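Long-range contacts in attachment invasion locus protein (PDB 3QRA), which mediates adhesion of Yersinia pestis as an outer-membrane beta-barrel protein and probably promotes invasion of eukaryotic cells by a mechanism still unknown: residues G10-R15 / A49-G54; S115-A120 / S135-K140. One frame throughout, in Å; residues are numbered along the deposited sequence.

Interaction 1. Residues G10-R15 / A49-G54; sequences GYAQSR and AQTRRG. With C8E ((hydroxyethyloxy)tri(ethyloxy)octane), chain G; C8E ((hydroxyethyloxy)tri(ethyloxy)octane), chain B.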
ATOM      1  N   GLY A  10       2.887   9.033  -1.145  1.00 22.43           N
ATOM      2  CA  GLY A  10       3.689   8.582  -0.027  1.00 24.07           C
ATOM      3  C   GLY A  10       4.595   7.412  -0.325  1.00 22.26           C
ATOM      4  O   GLY A  10       4.471   6.747  -1.357  1.00 24.04           O
ATOM      5  N   TYR A  11       5.505   7.174   0.611  1.00 21.89           N
ATOM      6  CA  TYR A  11       6.379   6.018   0.593  1.00 21.51           C
ATOM      7  C   TYR A  11       5.556   4.782   0.894  1.00 25.28           C
ATOM      8  O   TYR A  11       4.607   4.832   1.696  1.00 22.83           O
ATOM      9  CB  TYR A  11       7.437   6.155   1.681  1.00 22.66           C
ATOM     10  CG  TYR A  11       8.333   7.360   1.556  1.00 25.66           C
ATOM     11  CD1 TYR A  11       9.474   7.317   0.760  1.00 21.15           C
ATOM     12  CD2 TYR A  11       8.054   8.535   2.255  1.00 24.47           C
ATOM     13  CE1 TYR A  11      10.307   8.412   0.653  1.00 24.12           C
ATOM     14  CE2 TYR A  11       8.878   9.638   2.150  1.00 23.42           C
ATOM     15  CZ  TYR A  11      10.001   9.568   1.347  1.00 27.73           C
ATOM     16  OH  TYR A  11      10.825  10.653   1.241  1.00 28.33           O
ATOM     17  N   ALA A  12       5.899   3.685   0.228  1.00 21.15           N
ATOM     18  CA  ALA A  12       5.378   2.377   0.625  1.00 22.64           C
ATOM     19  C   ALA A  12       6.538   1.398   0.810  1.00 23.15           C
ATOM     20  O   ALA A  12       7.495   1.402   0.035  1.00 22.95           O
ATOM     21  CB  ALA A  12       4.384   1.863  -0.410  1.00 23.55           C
ATOM     22  N   GLN A  13       6.474   0.569   1.849  1.00 21.31           N
ATOM     23  CA  GLN A  13       7.519  -0.424   2.054  1.00 20.60           C
ATOM     24  C   GLN A  13       6.852  -1.720   2.497  1.00 21.58           C
ATOM     25  O   GLN A  13       5.999  -1.708   3.386  1.00 23.25           O
ATOM     26  CB  GLN A  13       8.514   0.047   3.112  1.00 27.10           C
ATOM     27  CG  GLN A  13       9.605  -0.971   3.410  1.00 37.33           C
ATOM     28  CD  GLN A  13      10.983  -0.343   3.500  1.00 50.18           C
ATOM     29  OE1 GLN A  13      11.984  -0.974   3.161  1.00 62.29           O
ATOM     30  NE2 GLN A  13      11.044   0.898   3.975  1.00 47.14           N
ATOM     31  N   SER A  14       7.213  -2.819   1.849  1.00 24.02           N
ATOM     32  CA  SER A  14       6.623  -4.117   2.163  1.00 26.24           C
ATOM     33  C   SER A  14       7.625  -5.027   2.867  1.00 30.75           C
ATOM     34  O   SER A  14       8.841  -4.913   2.676  1.00 27.75           O
ATOM     35  CB  SER A  14       6.128  -4.824   0.889  1.00 23.75           C
ATOM     36  OG  SER A  14       5.132  -4.089   0.202  1.00 25.42           O
ATOM     37  N   ARG A  15       7.087  -5.906   3.709  1.00 26.90           N
ATOM     38  CA  ARG A  15       7.773  -7.076   4.213  1.00 30.32           C
ATOM     39  C   ARG A  15       7.081  -8.267   3.567  1.00 29.42           C
ATOM     40  O   ARG A  15       5.858  -8.298   3.472  1.00 24.88           O
ATOM     41  CB  ARG A  15       7.640  -7.170   5.733  1.00 30.50           C
ATOM     42  CG  ARG A  15       8.429  -6.111   6.513  1.00 37.82           C
ATOM     43  CD  ARG A  15       8.414  -6.437   8.007  1.00 41.80           C
ATOM     44  NE  ARG A  15       9.259  -5.532   8.780  1.00 50.77           N
ATOM     45  N   ALA A  49      -1.210   1.181  -4.374  1.00 21.00           N
ATOM     46  CA  ALA A  49       0.147   1.009  -3.864  1.00 20.84           C
ATOM     47  C   ALA A  49       0.958   0.116  -4.787  1.00 22.15           C
ATOM     48  O   ALA A  49       0.432  -0.808  -5.415  1.00 22.19           O
ATOM     49  CB  ALA A  49       0.120   0.418  -2.433  1.00 21.85           C
ATOM     50  N   GLN A  50       2.249   0.394  -4.868  1.00 19.31           N
ATOM     51  CA  GLN A  50       3.143  -0.502  -5.572  1.00 23.48           C
ATOM     52  C   GLN A  50       4.456  -0.555  -4.824  1.00 27.70           C
ATOM     53  O   GLN A  50       4.951   0.467  -4.371  1.00 25.86           O
ATOM     54  CB  GLN A  50       3.330  -0.051  -7.024  1.00 30.96           C
ATOM     55  CG  GLN A  50       4.542   0.816  -7.286  1.00 46.92           C
ATOM     56  CD  GLN A  50       4.933   0.827  -8.758  1.00 42.89           C
ATOM     57  OE1 GLN A  50       4.079   0.676  -9.638  1.00 42.20           O
ATOM     58  NE2 GLN A  50       6.229   0.971  -9.030  1.00 38.51           N
ATOM     59  N   THR A  51       4.994  -1.761  -4.651  1.00 27.07           N
ATOM     60  CA  THR A  51       6.342  -1.935  -4.128  1.00 25.06           C
ATOM     61  C   THR A  51       7.083  -2.949  -4.989  1.00 26.56           C
ATOM     62  O   THR A  51       6.478  -3.763  -5.684  1.00 25.79           O
ATOM     63  CB  THR A  51       6.362  -2.415  -2.657  1.00 28.02           C
ATOM     64  OG1 THR A  51       5.691  -3.679  -2.553  1.00 23.77           O
ATOM     65  CG2 THR A  51       5.702  -1.388  -1.734  1.00 23.63           C
ATOM     66  N   ARG A  52       8.399  -2.893  -4.957  1.00 23.16           N
ATOM     67  CA  ARG A  52       9.163  -3.790  -5.808  1.00 24.31           C
ATOM     68  C   ARG A  52      10.559  -3.963  -5.286  1.00 23.08           C
ATOM     69  O   ARG A  52      11.076  -3.140  -4.527  1.00 26.46           O
ATOM     70  CB  ARG A  52       9.198  -3.272  -7.250  1.00 36.69           C
ATOM     71  CG  ARG A  52       9.879  -1.926  -7.408  1.00 37.36           C
ATOM     72  CD  ARG A  52       9.588  -1.318  -8.782  1.00 43.90           C
ATOM     73  NE  ARG A  52      10.536  -0.263  -9.129  1.00 50.97           N
ATOM     74  N   ARG A  53      11.162  -5.069  -5.685  1.00 27.65           N
ATOM     75  CA  ARG A  53      12.577  -5.289  -5.462  1.00 28.91           C
ATOM     76  C   ARG A  53      13.079  -5.887  -6.757  1.00 38.01           C
ATOM     77  O   ARG A  53      12.719  -7.005  -7.094  1.00 41.67           O
ATOM     78  CB  ARG A  53      12.790  -6.266  -4.301  1.00 36.50           C
ATOM     79  CG  ARG A  53      14.252  -6.570  -4.002  1.00 49.33           C
ATOM     80  CD  ARG A  53      14.385  -7.746  -3.038  1.00 55.80           C
ATOM     81  N   GLY A  54      13.887  -5.138  -7.500  1.00 37.90           N
ATOM     82  CA  GLY A  54      14.352  -5.609  -8.794  1.00 45.98           C
ATOM     83  C   GLY A  54      15.835  -5.915  -8.832  1.00 46.23           C
ATOM     84  O   GLY A  54      16.476  -6.080  -7.797  1.00 44.50           O
TER
HETATM   85  C1  C8E G   6       6.782   3.870   4.894  1.00 39.62           C
HETATM   86  C2  C8E G   6       8.285   3.993   4.642  1.00 46.79           C
HETATM   87  C3  C8E G   6       8.754   5.436   4.808  1.00 54.10           C
HETATM   88  C4  C8E G   6      10.271   5.539   4.953  1.00 53.50           C
HETATM   89  C5  C8E G   6      10.741   6.987   4.827  1.00 52.45           C
HETATM   90  C6  C8E G   6      11.700   7.180   3.657  1.00 53.08           C
HETATM   91  C7  C8E G   6      12.965   7.908   4.102  1.00 55.25           C
HETATM   92  C8  C8E G   6      14.002   7.972   2.987  1.00 48.64           C
HETATM   93  C1  C8E B   1       0.461  13.543  -6.592  1.00 45.98           C
HETATM   94  C2  C8E B   1      -0.262  14.393  -5.553  1.00 50.45           C
HETATM   95  C3  C8E B   1       0.540  14.489  -4.260  1.00 44.41           C
HETATM   96  C4  C8E B   1       0.707  15.935  -3.808  1.00 46.50           C
HETATM   97  C5  C8E B   1       2.182  16.305  -3.658  1.00 38.76           C
HETATM   98  C6  C8E B   1       2.538  16.403  -2.179  1.00 39.56           C
HETATM   99  C7  C8E B   1       4.032  16.210  -1.942  1.00 39.72           C
HETATM  100  C8  C8E B   1       4.298  15.633  -0.555  1.00 44.10           C
HETATM  101  O9  C8E B   1       5.192  14.550  -0.696  1.00 46.91           O
HETATM  102  C10 C8E B   1       5.621  13.992   0.527  1.00 23.85           C
HETATM  103  C11 C8E B   1       5.451  12.488   0.388  1.00 31.78           C
HETATM  104  O12 C8E B   1       5.978  11.832   1.518  1.00 36.90           O
HETATM  105  C13 C8E B   1       5.302  12.203   2.683  1.00 25.11           C
HETATM  106  C14 C8E B   1       6.206  12.033   3.887  1.00 35.27           C
HETATM  107  O15 C8E B   1       5.397  12.106   5.041  1.00 44.11           O
HETATM  108  C16 C8E B   1       5.148  13.440   5.434  1.00 45.02           C
HETATM  109  C17 C8E B   1       6.452  14.152   5.761  1.00 57.73           C

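Interaction 2. Residues S115-A120 / S135-K140; sequences SLAYGA and SYEYSK. With C8E ((hydroxyethyloxy)tri(ethyloxy)octane), chain C; C8E ((hydroxyethyloxy)tri(ethyloxy)octane), chain H.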
ATOM      1  N   SER A 115      -5.047 -11.747  -4.806  1.00 23.74           N
ATOM      2  CA  SER A 115      -5.851 -12.138  -3.667  1.00 26.36           C
ATOM      3  C   SER A 115      -6.461 -10.893  -3.066  1.00 25.15           C
ATOM      4  O   SER A 115      -6.232  -9.786  -3.560  1.00 24.08           O
ATOM      5  CB  SER A 115      -4.993 -12.859  -2.623  1.00 32.56           C
ATOM      6  OG  SER A 115      -5.804 -13.494  -1.645  1.00 38.62           O
ATOM      7  N   LEU A 116      -7.239 -11.066  -2.008  1.00 22.77           N
ATOM      8  CA  LEU A 116      -7.776  -9.913  -1.287  1.00 25.02           C
ATOM      9  C   LEU A 116      -6.645  -9.143  -0.604  1.00 26.48           C
ATOM     10  O   LEU A 116      -5.641  -9.731  -0.169  1.00 26.07           O
ATOM     11  CB  LEU A 116      -8.783 -10.373  -0.237  1.00 23.93           C
ATOM     12  CG  LEU A 116     -10.091 -10.942  -0.787  1.00 31.52           C
ATOM     13  CD1 LEU A 116     -10.917 -11.561   0.344  1.00 35.12           C
ATOM     14  CD2 LEU A 116     -10.876  -9.842  -1.515  1.00 36.18           C
ATOM     15  N   ALA A 117      -6.807  -7.827  -0.522  1.00 22.34           N
ATOM     16  CA  ALA A 117      -5.931  -7.004   0.302  1.00 21.48           C
ATOM     17  C   ALA A 117      -6.788  -6.253   1.317  1.00 21.30           C
ATOM     18  O   ALA A 117      -7.904  -5.839   1.006  1.00 21.63           O
ATOM     19  CB  ALA A 117      -5.151  -6.027  -0.555  1.00 19.70           C
ATOM     20  N   TYR A 118      -6.254  -6.069   2.518  1.00 20.32           N
ATOM     21  CA  TYR A 118      -7.011  -5.463   3.611  1.00 22.68           C
ATOM     22  C   TYR A 118      -6.160  -4.367   4.207  1.00 23.31           C
ATOM     23  O   TYR A 118      -4.979  -4.563   4.403  1.00 21.73           O
ATOM     24  CB  TYR A 118      -7.253  -6.486   4.712  1.00 22.46           C
ATOM     25  CG  TYR A 118      -7.755  -7.830   4.252  1.00 22.76           C
ATOM     26  CD1 TYR A 118      -9.114  -8.096   4.191  1.00 23.40           C
ATOM     27  CD2 TYR A 118      -6.872  -8.846   3.904  1.00 24.05           C
ATOM     28  CE1 TYR A 118      -9.582  -9.345   3.800  1.00 27.07           C
ATOM     29  CE2 TYR A 118      -7.334 -10.097   3.502  1.00 29.16           C
ATOM     30  CZ  TYR A 118      -8.688 -10.333   3.449  1.00 30.50           C
ATOM     31  OH  TYR A 118      -9.165 -11.566   3.053  1.00 33.47           O
ATOM     32  N   GLY A 119      -6.745  -3.228   4.541  1.00 22.02           N
ATOM     33  CA  GLY A 119      -5.954  -2.144   5.089  1.00 22.93           C
ATOM     34  C   GLY A 119      -6.653  -1.358   6.180  1.00 26.62           C
ATOM     35  O   GLY A 119      -7.863  -1.457   6.372  1.00 18.81           O
ATOM     36  N   ALA A 120      -5.871  -0.591   6.920  1.00 22.25           N
ATOM     37  CA  ALA A 120      -6.423   0.290   7.934  1.00 23.57           C
ATOM     38  C   ALA A 120      -5.442   1.437   8.092  1.00 21.37           C
ATOM     39  O   ALA A 120      -4.223   1.240   8.019  1.00 21.21           O
ATOM     40  CB  ALA A 120      -6.608  -0.456   9.262  1.00 25.05           C
ATOM     41  N   SER A 135      -0.852   4.287   6.739  1.00 19.47           N
ATOM     42  CA  SER A 135      -1.687   3.089   6.754  1.00 20.48           C
ATOM     43  C   SER A 135      -0.882   1.803   6.670  1.00 21.01           C
ATOM     44  O   SER A 135       0.304   1.816   6.341  1.00 20.96           O
ATOM     45  CB  SER A 135      -2.728   3.146   5.620  1.00 20.37           C
ATOM     46  OG  SER A 135      -2.155   2.820   4.364  1.00 20.14           O
ATOM     47  N   TYR A 136      -1.547   0.701   6.998  1.00 18.97           N
ATOM     48  CA  TYR A 136      -0.978  -0.632   6.868  1.00 17.67           C
ATOM     49  C   TYR A 136      -1.919  -1.472   6.010  1.00 20.30           C
ATOM     50  O   TYR A 136      -3.152  -1.301   6.040  1.00 19.77           O
ATOM     51  CB  TYR A 136      -0.771  -1.291   8.240  1.00 20.33           C
ATOM     52  CG  TYR A 136      -0.348  -2.741   8.136  1.00 19.28           C
ATOM     53  CD1 TYR A 136       0.978  -3.078   7.873  1.00 25.55           C
ATOM     54  CD2 TYR A 136      -1.270  -3.774   8.298  1.00 23.77           C
ATOM     55  CE1 TYR A 136       1.372  -4.406   7.775  1.00 26.69           C
ATOM     56  CE2 TYR A 136      -0.880  -5.107   8.191  1.00 26.03           C
ATOM     57  CZ  TYR A 136       0.439  -5.408   7.929  1.00 28.66           C
ATOM     58  OH  TYR A 136       0.846  -6.723   7.824  1.00 32.82           O
ATOM     59  N   GLU A 137      -1.329  -2.369   5.231  1.00 17.89           N
ATOM     60  CA  GLU A 137      -2.076  -3.237   4.345  1.00 19.54           C
ATOM     61  C   GLU A 137      -1.521  -4.648   4.437  1.00 24.03           C
ATOM     62  O   GLU A 137      -0.335  -4.825   4.599  1.00 22.22           O
ATOM     63  CB  GLU A 137      -1.910  -2.725   2.924  1.00 21.76           C
ATOM     64  CG  GLU A 137      -2.590  -3.542   1.857  1.00 20.33           C
ATOM     65  CD  GLU A 137      -2.522  -2.804   0.541  1.00 26.67           C
ATOM     66  OE1 GLU A 137      -3.212  -1.767   0.430  1.00 28.26           O
ATOM     67  OE2 GLU A 137      -1.748  -3.228  -0.348  1.00 28.53           O
ATOM     68  N   TYR A 138      -2.388  -5.642   4.307  1.00 18.23           N
ATOM     69  CA  TYR A 138      -1.997  -7.048   4.361  1.00 19.74           C
ATOM     70  C   TYR A 138      -2.637  -7.799   3.201  1.00 21.34           C
ATOM     71  O   TYR A 138      -3.805  -7.576   2.871  1.00 21.28           O
ATOM     72  CB  TYR A 138      -2.456  -7.667   5.679  1.00 21.25           C
ATOM     73  CG  TYR A 138      -2.223  -9.155   5.772  1.00 23.02           C
ATOM     74  CD1 TYR A 138      -0.959  -9.666   6.068  1.00 26.76           C
ATOM     75  CD2 TYR A 138      -3.271 -10.056   5.581  1.00 25.04           C
ATOM     76  CE1 TYR A 138      -0.748 -11.051   6.167  1.00 27.60           C
ATOM     77  CE2 TYR A 138      -3.069 -11.432   5.680  1.00 28.10           C
ATOM     78  CZ  TYR A 138      -1.812 -11.918   5.964  1.00 26.44           C
ATOM     79  OH  TYR A 138      -1.627 -13.280   6.067  1.00 30.20           O
ATOM     80  N   SER A 139      -1.866  -8.663   2.554  1.00 19.21           N
ATOM     81  CA  SER A 139      -2.440  -9.542   1.543  1.00 20.46           C
ATOM     82  C   SER A 139      -1.745 -10.889   1.614  1.00 21.89           C
ATOM     83  O   SER A 139      -0.518 -10.952   1.704  1.00 25.14           O
ATOM     84  CB  SER A 139      -2.302  -8.932   0.143  1.00 20.48           C
ATOM     85  OG  SER A 139      -2.887  -9.757  -0.857  1.00 23.98           O
ATOM     86  N   LYS A 140      -2.523 -11.968   1.599  1.00 23.33           N
ATOM     87  CA  LYS A 140      -1.946 -13.301   1.539  1.00 24.62           C
ATOM     88  C   LYS A 140      -2.144 -13.898   0.152  1.00 26.12           C
ATOM     89  O   LYS A 140      -3.273 -14.080  -0.309  1.00 25.37           O
ATOM     90  CB  LYS A 140      -2.519 -14.236   2.618  1.00 27.70           C
ATOM     91  CG  LYS A 140      -1.745 -15.555   2.708  1.00 32.27           C
ATOM     92  CD  LYS A 140      -2.059 -16.333   3.978  1.00 36.42           C
ATOM     93  CE  LYS A 140      -1.176 -17.574   4.077  1.00 44.19           C
ATOM     94  NZ  LYS A 140      -1.385 -18.288   5.359  1.00 53.16           N
TER
HETATM   95  C1  C8E C   2      -8.460 -14.911   6.421  1.00 51.68           C
HETATM   96  C2  C8E C   2      -7.700 -13.851   7.211  1.00 54.82           C
HETATM   97  C3  C8E C   2      -7.841 -12.463   6.597  1.00 46.39           C
HETATM   98  C4  C8E C   2      -7.819 -11.399   7.689  1.00 51.68           C
HETATM   99  C5  C8E C   2      -6.707 -10.376   7.487  1.00 43.13           C
HETATM  100  C6  C8E C   2      -7.145  -8.998   7.975  1.00 46.82           C
HETATM  101  C7  C8E C   2      -5.978  -8.019   8.017  1.00 46.98           C
HETATM  102  C8  C8E C   2      -6.422  -6.638   8.484  1.00 48.00           C
HETATM  103  O9  C8E C   2      -5.303  -5.838   8.802  1.00 53.37           O
HETATM  104  C10 C8E C   2      -5.374  -4.551   8.222  1.00 42.34           C
HETATM  105  C1  C8E H   7      -1.203   4.051  11.063  1.00 50.15           C
HETATM  106  C2  C8E H   7      -1.596   2.609  10.766  1.00 58.01           C
HETATM  107  C3  C8E H   7      -2.660   2.110  11.738  1.00 64.76           C
HETATM  108  C4  C8E H   7      -3.428   0.928  11.155  1.00 66.63           C
HETATM  109  C5  C8E H   7      -3.417  -0.274  12.096  1.00 62.07           C
HETATM  110  C6  C8E H   7      -2.844  -1.519  11.426  1.00 58.96           C
HETATM  111  C7  C8E H   7      -2.251  -2.465  12.464  1.00 58.50           C
HETATM  112  C8  C8E H   7      -1.623  -3.693  11.816  1.00 65.43           C
HETATM  113  O9  C8E H   7      -0.494  -4.098  12.562  1.00 69.34           O
HETATM  114  O   HOH W   1      -5.284 -12.177   0.988  1.00 21.80           O

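Interaction 1. Residues G10-R15 / A49-G54
Thr51 reaches across to Ser14 and Ala12 with both of its branches, one polar and one apolar. Its OG1 lies 2.8 Å from Ser14 OG in a hydrogen bond between two hydroxyls, either of which could be the donor. Its methyl CG2 lies 3.7 Å from Ala12 CB and 3.4 Å from Ser14 OG, and also comes near the backbone N of Gln13. The chi1 of Thr51, 60°, sets OG1 between the backbone N and the carbonyl carbon and leaves CG2 anti to the carbonyl carbon, so the hydroxyl meets Ser14 while the methyl lies against both residues. Ser14 OG sits beside its own backbone N (chi1 -61°), where it meets Thr51 OG1. It makes a second hydrogen bond, to Thr148 OG1 on strand 144-156, which gives this buried hydroxyl a polar partner on each of two other strands.

The segments are not sheet neighbours. In the closed eight-stranded barrel, strand 28-37 comes between strands 5-18 and 42-53, and Ala12, Ser14 and Thr51 meet through side chains in the barrel interior. The axes of the two segments approach to 6.7 Å with 55° between their directions, and the nearest CA pair, Gln13 and Thr51, is 6.5 Å apart. Around this point Ala12 also touches Met150, while Thr51 also touches Tyr71.

Tyr11, next to the inward-facing Ala12, is on the outer surface, where detergent meets it. C6 of the C8E in chain G lies over the centre of the ring, 3.5 Å above its plane, and C3 of that tail is 3.5 Å from Tyr11 CB. A second detergent, the C8E in chain B, approaches the ring obliquely, with its ether O12 3.7 Å from Tyr11 CE2.

Interaction 2. Residues S115-A120 / S135-K140
The beta hairpin of strands 108-124 and 130-141, one of the antiparallel pairs in the eight-stranded outer-membrane barrel, is held here mainly by backbone bonds, with serine hydroxyls and a water taking over toward Lys140. Tyr118 and Tyr138 form a hydrogen-bonded pair, with Tyr138 N 2.8 Å from Tyr118 O and the return bond from Tyr118 N to Tyr138 O. Ala120 and Tyr136 repeat the pattern. Between these pairs, Gly119 CA approaches Tyr136 O to 3.1 Å, a close CA-H...O contact.

Tyr118, Tyr136 and Tyr138 lie on the detergent-bearing face. Tyr118 CD2 meets the edge of the Tyr138 ring at its CD2, 4.2 Å away. C5 of the C8E in chain C lies 3.9 Å above the Tyr118 plane, offset toward the rim, and also touches Tyr138. The C8E in chain H reaches Tyr136, whose CD2 is 3.5 Å from its C8.

Glu137 is on the inner face, where its OE2 is hydrogen-bonded to Ser73 OG and Tyr71 OH. Toward Lys140 the strands part. A water accepts from Lys140 N and donates to Leu116 O, bridging the two strands. Ser139, its OG anti to the backbone N (chi1 -178°), donates to that same Leu116 O over 2.8 Å from above the carbonyl plane, while Ser115 OG donates to Lys140 O at 2.9 Å.

In the fold
Both contacts belong to one barrel sheet, but they connect its strands differently. Interaction 1 links strands separated by another strand, so it is made by small side chains meeting in the buried interior. Interaction 2 is a contact between sheet neighbours, built mainly of main-chain bonds; it spans the wall from inner to outer face and is only partly buried, with Leu116 and Lys140 exposed. The centres of interactions 1 and 2 are about 13 Å apart. Some elements are shared at second hand: Tyr71 touches Thr51 and hydrogen-bonds Glu137 through its hydroxyl, and Thr148 pairs with Ser14 through its hydroxyl and with Glu137 through its backbone. In both, small or polar side chains face inward while detergent lies on outward tyrosines.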